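Local coordinates for pirin-like protein YhaK (Escherichia coli, PDB 2VEC), which is a monomeric, redox-sensitive cytoplasmic bicupin of the pirin family that lacks quercetin 2,3-dioxygenase activity, at residues V65-V70 with R137-L142; P79-K84 with G121-E126; D93-Y98 with H127-D132; L115-P120 with Q177-V182. All coordinates share one frame; numbering follows the deposited sequence.

Contacts 1, 2 and 3 build the N-terminal cupin domain, and contact 4 fastens it to the C-terminal one. Contact 1 pairs strands 63-71 and 135-143 in a six-stranded sheet; contacts 2 and 3 lie inside the chain loop that it closes. Both use strand 124-128 of a four-stranded sheet, between strands 76-80 and 95-100; their centres are about 19 Å apart. Contact 4, centred about 14 Å from contact 2, starts from strand 112-116 of the six-stranded sheet. Contacts 2, 3 and 4 cross one another, their segments alternating along the chain, and contact 4 also crosses contact 1. Glu126 forms a salt bridge with Arg137 of the six-stranded sheet and bonds Tyr98 within its own.

Contact 1. Residues V65-V70 with R137-L142; sequences VLNQEV and RMQLWL
Asn67 CG and Arg137 CG each stand between their own backbone N and carbonyl carbon (chi1 76° and 62°), which swings the amide and the guanidinium together across the strands. Arg137 NH1 then gives a 2.7 Å hydrogen bond to Asn67 OD1, in the carbonyl plane. At the amide's other end, Asn67 ND2 donates to Gln139 OE1 at 3.2 Å, while Trp141 NE1 reaches the same oxygen at 2.8 Å from the opposite face of the Gln139 amide. Asparagine suits the place because it accepts and donates at once. Glu126 forms a salt bridge with Arg137 NE, and Asn89 takes Gln139 NE2. On the same face, branched Val65 lies over the Trp141 indole, its CG2 3.6 Å from Trp141 CE3.

The reverse face is mostly apolar, with one buried amide: Gln68 NE2 donates to the carbonyls of Trp40 and Ala43. Leu66 CD1 meets Leu140 CD1 at 3.7 Å, and flexible Met138 puts CE 4.1 Å from Leu66 CD2. Five backbone hydrogen bonds complete the antiparallel pairing of a cupin beta-sandwich sheet, with bonded polar groups and the Val65-Trp141 packing on one face, the other turned to strand 247-254 of the second cupin.

Contact 2. Residues P79-K84 with G121-E126; sequences PRTYPK and GVSYSE
Gly121 opens the approach by passing the Thr81 methyl, Thr81 CG2 lying 4.4 Å from Gly121 C; its positive phi suits a glycine. Val122 turns its side chain away and takes part through its carbonyl: Val122 O receives a hydrogen bond from a water that in turn accepts from Tyr82 N, bridging a gap where the backbones have begun to diverge. Ser123, small enough to fit between two neighbours, sets OG 3.8 Å from Thr81 CG2 and CB 4.1 Å from Pro79 CB.

Tyr124 is the main anchor. Its N donates to Arg80 O at 2.8 Å, and Arg80 N returns a bond to Tyr124 O at 3.1 Å, a single antiparallel hydrogen-bonded pair. Tyr82 CG and Tyr124 CG lie anti to their own carbonyl carbons (chi1 -73° and -64°), which brings the rings together; tyrosine offers a flat ring and a terminal hydroxyl. The rings meet obliquely, planes 43° apart, with the edge of Tyr82 leading: Tyr82 CD2 is 3.6 Å from Tyr124 CD2. A second water joins Tyr82 OH to Tyr124 O, weakly at the carbonyl, while Gln119 N serves Tyr124 OH. Beyond it, Ser125 CB rests 4.2 Å from Pro79 CG.

Strand 124-128 lies between edge strand 76-80 and strand 95-100, while Tyr82 reaches across to strand 135-143, where its ring meets Trp141 edge-to-face.

Contact 3. Residues D93-Y98 with H127-D132; sequences DGEAEY and HNLSKD
Glu97 and His127 satisfy each other's backbone twice over: Glu97 N donates to His127 O, and His127 N to Glu97 O, both at 2.8 Å. Two residues along, Leu129 N gives a 3.1 Å bond to Glu95 O, arriving from above the carbonyl plane as the strand turns into loop. Between these lie Ala96 and Asn128, a non-hydrogen-bonded pair whose side chains both touch Leu135; alanine is small enough for that buried face. These are the inner strands of the four-stranded sheet in the N-terminal cupin, and the second ends in an Asx turn. Asn128 CG lies anti to the backbone N (chi1 -177°), carrying OD1 to Ser130 N, which donates to it at 3.0 Å. The same oxygen takes a 2.7 Å bond from a water that accepts from Glu95 N, which probably eases the 3.2 Å approach of two acceptors, Asn128 OD1 and Glu95 O. Asn128 ND2 donates to Lys133 O, while Lys133 N donates to Ser130 OG. Leu129 covers the side-chain carbons of Glu95 and Glu97 with its apolar branches, its CB 3.9 Å from Glu95 CD. The Glu97 carboxylate is paired with Arg99.

Contact 4. Residues L115-P120 with Q177-V182; sequences LLSTQP and QLRQQV
Arg179 spans to Thr118 and Ser117 on a long, straight side chain, although the backbones keep well apart: the nearest CA atoms of the two segments, such as Ser117 CA and Arg179 CA, are 8.3 Å from each other. This is a join between the two cupin domains of a bicupin, since strand 112-116 and the loop after it belong to the N-terminal domain and 177-182 is a loop of the C-terminal one. Arg179 CG stands between its backbone N and carbonyl carbon (chi1 55°), and from there the chain runs extended to NE, delivering the guanidinium to the far side. A long side chain with several N-H groups suits a place with this many acceptors. NH2 donates to Thr118 O at 3.0 Å, on a lone pair and in the guanidinium plane, and also forms a salt bridge with Asp86, whose OD1 accepts from Thr118 N. That carboxylate is so placed as to hold both partners, and its negative charge probably stabilises the guanidinium. Arg148 O takes NH1, and Ser117 CB lies over one guanidinium face, toward its rim, 3.8 Å above the plane. Serine is compact enough to lie there while OG bonds Asn150, whose ND2 also reaches Gln177 O.

Deeper in, the join is apolar. Leu115 presses CD2 against Leu178 CD2 at 3.6 Å, methyl to methyl, and the same Leu115 methyl lies 3.4 Å from Gln177 O. At the outer end, one water donates to Thr118 O and accepts from Arg179 NH1, each at 3.2 Å.

Contact 1. Residues V65-V70 with R137-L142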
# COMPACT_ATOMS: atom_id res chain seq x y z
N VAL A 65 -8.21 -1.96 -4.61
CA VAL A 65 -7.49 -1.20 -5.63
C VAL A 65 -6.06 -1.10 -5.12
O VAL A 65 -5.86 -0.96 -3.91
CB VAL A 65 -8.06 0.22 -5.74
CG1 VAL A 65 -7.04 1.18 -6.49
CG2 VAL A 65 -9.43 0.18 -6.42
N LEU A 66 -5.09 -1.19 -6.02
CA LEU A 66 -3.74 -0.71 -5.71
C LEU A 66 -3.30 0.13 -6.89
O LEU A 66 -3.33 -0.31 -8.07
CB LEU A 66 -2.75 -1.86 -5.42
CG LEU A 66 -1.34 -1.30 -5.04
CD1 LEU A 66 -0.66 -2.11 -4.02
CD2 LEU A 66 -0.46 -1.07 -6.30
N ASN A 67 -2.97 1.37 -6.62
CA ASN A 67 -2.59 2.23 -7.73
C ASN A 67 -1.36 3.05 -7.45
O ASN A 67 -0.95 3.18 -6.30
CB ASN A 67 -3.78 3.07 -8.23
CG ASN A 67 -4.12 4.23 -7.35
OD1 ASN A 67 -3.34 5.17 -7.18
ND2 ASN A 67 -5.36 4.23 -6.85
N GLN A 68 -0.74 3.52 -8.51
CA GLN A 68 0.31 4.50 -8.38
C GLN A 68 -0.00 5.61 -9.35
O GLN A 68 -0.31 5.35 -10.51
CB GLN A 68 1.70 3.93 -8.66
CG GLN A 68 2.77 5.05 -8.72
CD GLN A 68 4.18 4.53 -8.64
OE1 GLN A 68 4.50 3.71 -7.75
NE2 GLN A 68 5.05 4.99 -9.56
N GLU A 69 -0.00 6.84 -8.86
CA GLU A 69 -0.39 7.98 -9.67
C GLU A 69 0.65 9.07 -9.54
O GLU A 69 1.36 9.14 -8.53
CB GLU A 69 -1.77 8.49 -9.27
CG GLU A 69 -2.91 7.52 -9.68
CD GLU A 69 -3.07 7.43 -11.21
OE1 GLU A 69 -3.20 8.51 -11.87
OE2 GLU A 69 -3.03 6.30 -11.76
N VAL A 70 0.76 9.88 -10.59
CA VAL A 70 1.66 11.02 -10.61
C VAL A 70 0.81 12.25 -10.90
O VAL A 70 0.11 12.28 -11.90
CB VAL A 70 2.76 10.84 -11.70
CG1 VAL A 70 3.66 12.08 -11.84
CG2 VAL A 70 3.62 9.59 -11.42
N ARG A 137 2.49 8.89 -5.70
CA ARG A 137 2.04 8.22 -4.51
C ARG A 137 1.34 6.92 -4.86
O ARG A 137 0.72 6.82 -5.92
CB ARG A 137 1.15 9.11 -3.66
CG ARG A 137 -0.12 9.57 -4.30
CD ARG A 137 -1.27 8.75 -3.79
NE ARG A 137 -2.48 9.17 -4.52
CZ ARG A 137 -3.00 8.51 -5.54
NH1 ARG A 137 -2.43 7.39 -5.96
NH2 ARG A 137 -4.09 8.97 -6.13
N MET A 138 1.48 5.94 -3.98
CA MET A 138 0.84 4.64 -4.18
C MET A 138 -0.36 4.66 -3.24
O MET A 138 -0.33 5.31 -2.19
CB MET A 138 1.81 3.54 -3.84
CG MET A 138 1.18 2.15 -3.80
SD MET A 138 2.43 0.85 -3.89
CE MET A 138 3.02 1.01 -5.59
N GLN A 139 -1.44 4.03 -3.66
CA GLN A 139 -2.71 4.12 -2.92
C GLN A 139 -3.31 2.75 -2.92
O GLN A 139 -3.31 2.09 -3.97
CB GLN A 139 -3.64 5.14 -3.60
CG GLN A 139 -5.02 5.22 -2.97
CD GLN A 139 -5.88 6.28 -3.59
OE1 GLN A 139 -6.67 5.99 -4.47
NE2 GLN A 139 -5.71 7.52 -3.15
N LEU A 140 -3.77 2.30 -1.74
CA LEU A 140 -4.47 1.04 -1.58
C LEU A 140 -5.90 1.37 -1.14
O LEU A 140 -6.09 2.32 -0.37
CB LEU A 140 -3.79 0.25 -0.43
CG LEU A 140 -2.49 -0.54 -0.63
CD1 LEU A 140 -1.36 0.26 -1.24
CD2 LEU A 140 -2.05 -1.12 0.73
N TRP A 141 -6.91 0.63 -1.63
CA TRP A 141 -8.26 0.69 -1.06
C TRP A 141 -8.57 -0.66 -0.42
O TRP A 141 -8.38 -1.70 -1.09
CB TRP A 141 -9.35 0.92 -2.13
CG TRP A 141 -9.29 2.17 -2.96
CD1 TRP A 141 -8.25 3.09 -3.07
CD2 TRP A 141 -10.28 2.60 -3.88
NE1 TRP A 141 -8.58 4.07 -3.98
CE2 TRP A 141 -9.83 3.79 -4.48
CE3 TRP A 141 -11.55 2.09 -4.24
CZ2 TRP A 141 -10.58 4.46 -5.45
CZ3 TRP A 141 -12.30 2.78 -5.20
CH2 TRP A 141 -11.82 3.94 -5.77
N LEU A 142 -9.04 -0.66 0.85
CA LEU A 142 -9.48 -1.91 1.54
C LEU A 142 -10.95 -1.76 1.83
O LEU A 142 -11.38 -0.65 2.24
CB LEU A 142 -8.76 -2.05 2.90
CG LEU A 142 -7.23 -2.17 2.76
CD1 LEU A 142 -6.54 -2.13 4.18
CD2 LEU A 142 -6.92 -3.49 2.10

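Contact 2. Residues P79-K84 with G121-E126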
# COMPACT_ATOMS: atom_id res chain seq x y z
N PRO A 79 -12.72 16.48 -6.17
CA PRO A 79 -13.28 15.77 -5.01
C PRO A 79 -14.14 14.59 -5.43
O PRO A 79 -14.80 14.65 -6.46
CB PRO A 79 -14.16 16.83 -4.33
CG PRO A 79 -13.60 18.13 -4.78
CD PRO A 79 -13.06 17.91 -6.16
N ARG A 80 -14.13 13.54 -4.62
CA ARG A 80 -14.86 12.32 -4.93
C ARG A 80 -15.29 11.60 -3.65
O ARG A 80 -14.65 11.72 -2.59
CB ARG A 80 -14.03 11.37 -5.81
CG ARG A 80 -12.76 10.80 -5.14
CD ARG A 80 -12.28 9.50 -5.80
NE ARG A 80 -13.32 8.48 -5.71
CZ ARG A 80 -13.39 7.40 -6.47
NH1 ARG A 80 -12.45 7.18 -7.39
NH2 ARG A 80 -14.40 6.53 -6.32
N THR A 81 -16.38 10.86 -3.76
CA THR A 81 -16.80 9.98 -2.69
C THR A 81 -16.14 8.63 -2.93
O THR A 81 -15.60 8.38 -4.02
CB THR A 81 -18.35 9.83 -2.62
OG1 THR A 81 -18.81 9.14 -3.79
CG2 THR A 81 -19.04 11.20 -2.50
N TYR A 82 -16.13 7.78 -1.91
CA TYR A 82 -15.53 6.46 -2.03
C TYR A 82 -16.58 5.40 -1.68
O TYR A 82 -17.46 5.65 -0.85
CB TYR A 82 -14.33 6.35 -1.09
CG TYR A 82 -13.11 7.11 -1.54
CD1 TYR A 82 -12.38 6.70 -2.65
CD2 TYR A 82 -12.66 8.23 -0.85
CE1 TYR A 82 -11.27 7.38 -3.08
CE2 TYR A 82 -11.52 8.94 -1.26
CZ TYR A 82 -10.84 8.50 -2.38
OH TYR A 82 -9.71 9.17 -2.81
N PRO A 83 -16.50 4.22 -2.31
CA PRO A 83 -17.48 3.15 -2.10
C PRO A 83 -17.18 2.18 -0.93
O PRO A 83 -16.76 1.04 -1.21
CB PRO A 83 -17.39 2.37 -3.42
CG PRO A 83 -15.95 2.48 -3.80
CD PRO A 83 -15.49 3.84 -3.33
N LYS A 84 -17.39 2.57 0.32
CA LYS A 84 -17.19 1.66 1.50
C LYS A 84 -15.78 1.04 1.53
O LYS A 84 -15.61 -0.17 1.65
CB LYS A 84 -18.27 0.57 1.63
CG LYS A 84 -19.64 1.09 2.09
CD LYS A 84 -20.70 -0.00 2.27
CE LYS A 84 -22.06 0.66 2.56
NZ LYS A 84 -23.24 -0.26 2.68
N GLY A 121 -20.77 9.31 2.04
CA GLY A 121 -21.24 10.58 1.48
C GLY A 121 -20.29 11.76 1.67
O GLY A 121 -20.64 12.89 1.36
N VAL A 122 -19.09 11.51 2.19
CA VAL A 122 -18.14 12.58 2.38
C VAL A 122 -17.25 12.62 1.13
O VAL A 122 -16.90 11.59 0.61
CB VAL A 122 -17.36 12.40 3.72
CG1 VAL A 122 -16.19 13.38 3.84
CG2 VAL A 122 -18.33 12.55 4.92
N SER A 123 -16.93 13.82 0.65
CA SER A 123 -16.07 13.98 -0.53
C SER A 123 -14.64 14.26 -0.11
O SER A 123 -14.42 15.00 0.85
CB SER A 123 -16.57 15.12 -1.42
OG SER A 123 -17.60 14.69 -2.27
N TYR A 124 -13.69 13.74 -0.88
CA TYR A 124 -12.28 13.79 -0.54
C TYR A 124 -11.46 14.32 -1.70
O TYR A 124 -11.65 13.91 -2.84
CB TYR A 124 -11.77 12.37 -0.17
CG TYR A 124 -12.43 11.83 1.08
CD1 TYR A 124 -11.87 12.04 2.34
CD2 TYR A 124 -13.65 11.13 1.00
CE1 TYR A 124 -12.50 11.53 3.52
CE2 TYR A 124 -14.28 10.64 2.14
CZ TYR A 124 -13.71 10.84 3.39
OH TYR A 124 -14.37 10.36 4.51
N SER A 125 -10.51 15.20 -1.40
CA SER A 125 -9.68 15.78 -2.44
C SER A 125 -8.20 15.64 -2.13
O SER A 125 -7.80 15.55 -0.97
CB SER A 125 -10.05 17.25 -2.67
OG SER A 125 -9.49 18.08 -1.67
N GLU A 126 -7.39 15.61 -3.18
CA GLU A 126 -5.96 15.40 -3.05
C GLU A 126 -5.27 16.41 -3.95
O GLU A 126 -5.51 16.42 -5.15
CB GLU A 126 -5.60 13.96 -3.47
CG GLU A 126 -4.13 13.76 -3.88
CD GLU A 126 -3.76 12.29 -4.11
OE1 GLU A 126 -4.58 11.53 -4.67
OE2 GLU A 126 -2.64 11.90 -3.73
O HOH W 1 -17.32 8.53 0.77
O HOH W 2 -9.27 11.92 -3.28

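Contact 3. Residues D93-Y98 with H127-D132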
# COMPACT_ATOMS: atom_id res chain seq x y z
N ASP A 93 7.05 10.51 -3.67
CA ASP A 93 7.85 11.67 -4.08
C ASP A 93 6.94 12.84 -3.97
O ASP A 93 5.76 12.74 -4.30
CB ASP A 93 8.43 11.54 -5.53
CG ASP A 93 9.35 12.70 -5.95
OD1 ASP A 93 10.29 13.11 -5.21
OD2 ASP A 93 9.17 13.15 -7.12
N GLY A 94 7.48 13.95 -3.47
CA GLY A 94 6.74 15.19 -3.35
C GLY A 94 5.91 15.33 -2.08
O GLY A 94 6.23 14.74 -1.05
N GLU A 95 4.84 16.10 -2.17
CA GLU A 95 4.02 16.45 -1.02
C GLU A 95 2.63 16.77 -1.50
O GLU A 95 2.43 17.33 -2.59
CB GLU A 95 4.61 17.68 -0.25
CG GLU A 95 5.21 18.74 -1.13
CD GLU A 95 5.56 20.02 -0.40
OE1 GLU A 95 5.33 20.12 0.83
OE2 GLU A 95 6.06 20.94 -1.09
N ALA A 96 1.65 16.45 -0.66
CA ALA A 96 0.27 16.58 -1.05
C ALA A 96 -0.57 16.98 0.15
O ALA A 96 -0.21 16.69 1.29
CB ALA A 96 -0.23 15.25 -1.59
N GLU A 97 -1.69 17.65 -0.12
CA GLU A 97 -2.68 17.92 0.92
C GLU A 97 -3.99 17.17 0.63
O GLU A 97 -4.41 17.07 -0.53
CB GLU A 97 -2.90 19.44 1.08
CG GLU A 97 -4.02 19.77 2.04
CD GLU A 97 -3.90 21.12 2.69
OE1 GLU A 97 -3.55 22.11 2.00
OE2 GLU A 97 -4.21 21.20 3.90
N TYR A 98 -4.61 16.63 1.68
CA TYR A 98 -5.83 15.81 1.57
C TYR A 98 -6.93 16.49 2.34
O TYR A 98 -6.76 16.73 3.53
CB TYR A 98 -5.58 14.40 2.12
CG TYR A 98 -4.56 13.70 1.28
CD1 TYR A 98 -4.96 12.95 0.19
CD2 TYR A 98 -3.20 13.88 1.52
CE1 TYR A 98 -4.01 12.36 -0.64
CE2 TYR A 98 -2.25 13.28 0.71
CZ TYR A 98 -2.66 12.54 -0.37
OH TYR A 98 -1.74 11.95 -1.19
N HIS A 127 -4.45 17.28 -3.35
CA HIS A 127 -3.78 18.35 -4.12
C HIS A 127 -2.28 18.26 -3.99
O HIS A 127 -1.76 18.07 -2.88
CB HIS A 127 -4.14 19.76 -3.63
CG HIS A 127 -5.61 20.08 -3.59
ND1 HIS A 127 -6.58 19.24 -4.10
CD2 HIS A 127 -6.27 21.16 -3.12
CE1 HIS A 127 -7.77 19.79 -3.94
NE2 HIS A 127 -7.61 20.96 -3.34
N ASN A 128 -1.56 18.44 -5.09
CA ASN A 128 -0.12 18.56 -5.04
C ASN A 128 0.26 19.93 -4.45
O ASN A 128 -0.14 20.96 -4.99
CB ASN A 128 0.48 18.34 -6.44
CG ASN A 128 2.00 18.38 -6.45
OD1 ASN A 128 2.64 18.71 -5.44
ND2 ASN A 128 2.59 18.05 -7.63
N LEU A 129 1.02 19.94 -3.35
CA LEU A 129 1.39 21.19 -2.69
C LEU A 129 2.45 22.02 -3.42
O LEU A 129 2.61 23.21 -3.11
CB LEU A 129 1.82 20.93 -1.24
CG LEU A 129 0.70 20.75 -0.21
CD1 LEU A 129 1.21 20.06 1.04
CD2 LEU A 129 0.10 22.12 0.12
N SER A 130 3.18 21.41 -4.37
CA SER A 130 4.22 22.16 -5.10
C SER A 130 3.74 22.77 -6.43
O SER A 130 3.02 22.11 -7.19
CB SER A 130 5.44 21.27 -5.38
OG SER A 130 6.46 22.08 -6.03
N LYS A 131 4.12 24.03 -6.68
CA LYS A 131 3.78 24.70 -7.96
C LYS A 131 4.86 24.45 -8.98
O LYS A 131 4.71 24.69 -10.19
CB LYS A 131 3.41 26.18 -7.70
CG LYS A 131 2.54 26.36 -6.43
CD LYS A 131 1.75 27.76 -6.41
CE LYS A 131 1.34 27.83 -4.69
NZ LYS A 131 0.63 29.34 -4.76
N ASP A 132 6.03 24.03 -8.47
CA ASP A 132 7.23 23.73 -9.25
C ASP A 132 7.45 22.20 -9.61
O ASP A 132 7.92 21.88 -10.71
CB ASP A 132 8.49 24.29 -8.49
CG ASP A 132 8.41 25.76 -8.31
OD1 ASP A 132 7.41 26.27 -7.75
OD2 ASP A 132 9.41 26.45 -8.72
O HOH W 3 5.09 17.62 -4.88

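Contact 4. Residues L115-P120 with Q177-V182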
# COMPACT_ATOMS: atom_id res chain seq x y z
N LEU A 115 -3.46 7.04 6.36
CA LEU A 115 -4.70 6.28 6.27
C LEU A 115 -5.92 7.20 6.45
O LEU A 115 -6.03 7.94 7.43
CB LEU A 115 -4.73 5.15 7.32
CG LEU A 115 -6.02 4.31 7.32
CD1 LEU A 115 -6.09 3.37 6.10
CD2 LEU A 115 -6.17 3.48 8.60
N LEU A 116 -6.83 7.19 5.48
CA LEU A 116 -8.11 7.90 5.62
C LEU A 116 -9.19 6.86 5.81
O LEU A 116 -9.40 6.04 4.92
CB LEU A 116 -8.38 8.73 4.36
CG LEU A 116 -7.28 9.74 4.00
CD1 LEU A 116 -7.55 10.36 2.63
CD2 LEU A 116 -7.24 10.82 5.09
N SER A 117 -9.86 6.90 6.97
CA SER A 117 -10.94 5.95 7.28
C SER A 117 -12.17 6.71 6.87
O SER A 117 -12.58 7.63 7.58
CB SER A 117 -10.95 5.61 8.77
OG SER A 117 -9.78 4.84 9.04
N THR A 118 -12.66 6.42 5.67
CA THR A 118 -13.60 7.33 5.01
C THR A 118 -15.01 7.13 5.54
O THR A 118 -15.33 6.08 6.13
CB THR A 118 -13.59 7.19 3.48
OG1 THR A 118 -14.11 5.92 3.11
CG2 THR A 118 -12.16 7.32 2.92
N GLN A 119 -15.85 8.13 5.31
CA GLN A 119 -17.20 8.15 5.84
C GLN A 119 -18.19 8.32 4.70
O GLN A 119 -17.94 9.09 3.79
CB GLN A 119 -17.39 9.32 6.81
CG GLN A 119 -16.32 9.56 7.86
CD GLN A 119 -16.58 10.86 8.64
OE1 GLN A 119 -16.01 11.93 8.34
NE2 GLN A 119 -17.49 10.79 9.63
N PRO A 120 -19.31 7.59 4.76
CA PRO A 120 -20.41 7.66 3.80
C PRO A 120 -20.80 9.07 3.35
O PRO A 120 -21.12 9.91 4.19
CB PRO A 120 -21.57 7.03 4.57
CG PRO A 120 -20.91 5.99 5.40
CD PRO A 120 -19.57 6.57 5.80
N GLN A 177 -3.47 2.12 12.62
CA GLN A 177 -4.51 1.18 13.10
C GLN A 177 -5.56 1.03 12.00
O GLN A 177 -6.19 2.01 11.62
CB GLN A 177 -5.14 1.72 14.37
CG GLN A 177 -6.27 0.87 14.87
CD GLN A 177 -6.77 1.41 16.19
OE1 GLN A 177 -6.04 1.41 17.17
NE2 GLN A 177 -7.98 1.96 16.19
N LEU A 178 -5.79 -0.20 11.55
CA LEU A 178 -6.82 -0.48 10.55
C LEU A 178 -8.10 -1.02 11.19
O LEU A 178 -8.05 -1.68 12.24
CB LEU A 178 -6.30 -1.51 9.56
CG LEU A 178 -5.05 -1.11 8.75
CD1 LEU A 178 -4.64 -2.36 7.89
CD2 LEU A 178 -5.33 0.07 7.86
N ARG A 179 -9.24 -0.77 10.57
CA ARG A 179 -10.47 -1.43 11.01
C ARG A 179 -10.78 -2.66 10.14
O ARG A 179 -11.91 -3.17 10.17
CB ARG A 179 -11.64 -0.44 11.03
CG ARG A 179 -11.89 0.29 9.73
CD ARG A 179 -13.10 1.15 9.88
NE ARG A 179 -13.25 2.04 8.74
CZ ARG A 179 -14.14 3.02 8.67
NH1 ARG A 179 -15.02 3.25 9.67
NH2 ARG A 179 -14.15 3.77 7.56
N GLN A 180 -9.78 -3.12 9.39
CA GLN A 180 -9.76 -4.44 8.72
C GLN A 180 -8.76 -5.33 9.43
O GLN A 180 -7.82 -4.83 10.07
CB GLN A 180 -9.30 -4.34 7.26
CG GLN A 180 -10.20 -3.48 6.39
CD GLN A 180 -9.94 -1.96 6.56
OE1 GLN A 180 -8.88 -1.53 7.00
NE2 GLN A 180 -10.94 -1.15 6.22
N GLN A 181 -8.93 -6.66 9.28
CA GLN A 181 -7.97 -7.65 9.84
C GLN A 181 -6.83 -7.87 8.85
O GLN A 181 -6.68 -8.95 8.26
CB GLN A 181 -8.68 -8.98 10.13
CG GLN A 181 -9.55 -8.96 11.34
CD GLN A 181 -8.83 -8.48 12.59
OE1 GLN A 181 -9.23 -7.48 13.19
NE2 GLN A 181 -7.74 -9.18 12.99
N VAL A 182 -6.05 -6.81 8.64
CA VAL A 182 -5.05 -6.79 7.59
C VAL A 182 -3.72 -6.34 8.22
O VAL A 182 -3.73 -5.51 9.14
CB VAL A 182 -5.46 -5.77 6.45
CG1 VAL A 182 -4.30 -5.40 5.52
CG2 VAL A 182 -6.62 -6.35 5.68
O HOH W 4 -17.15 5.46 8.67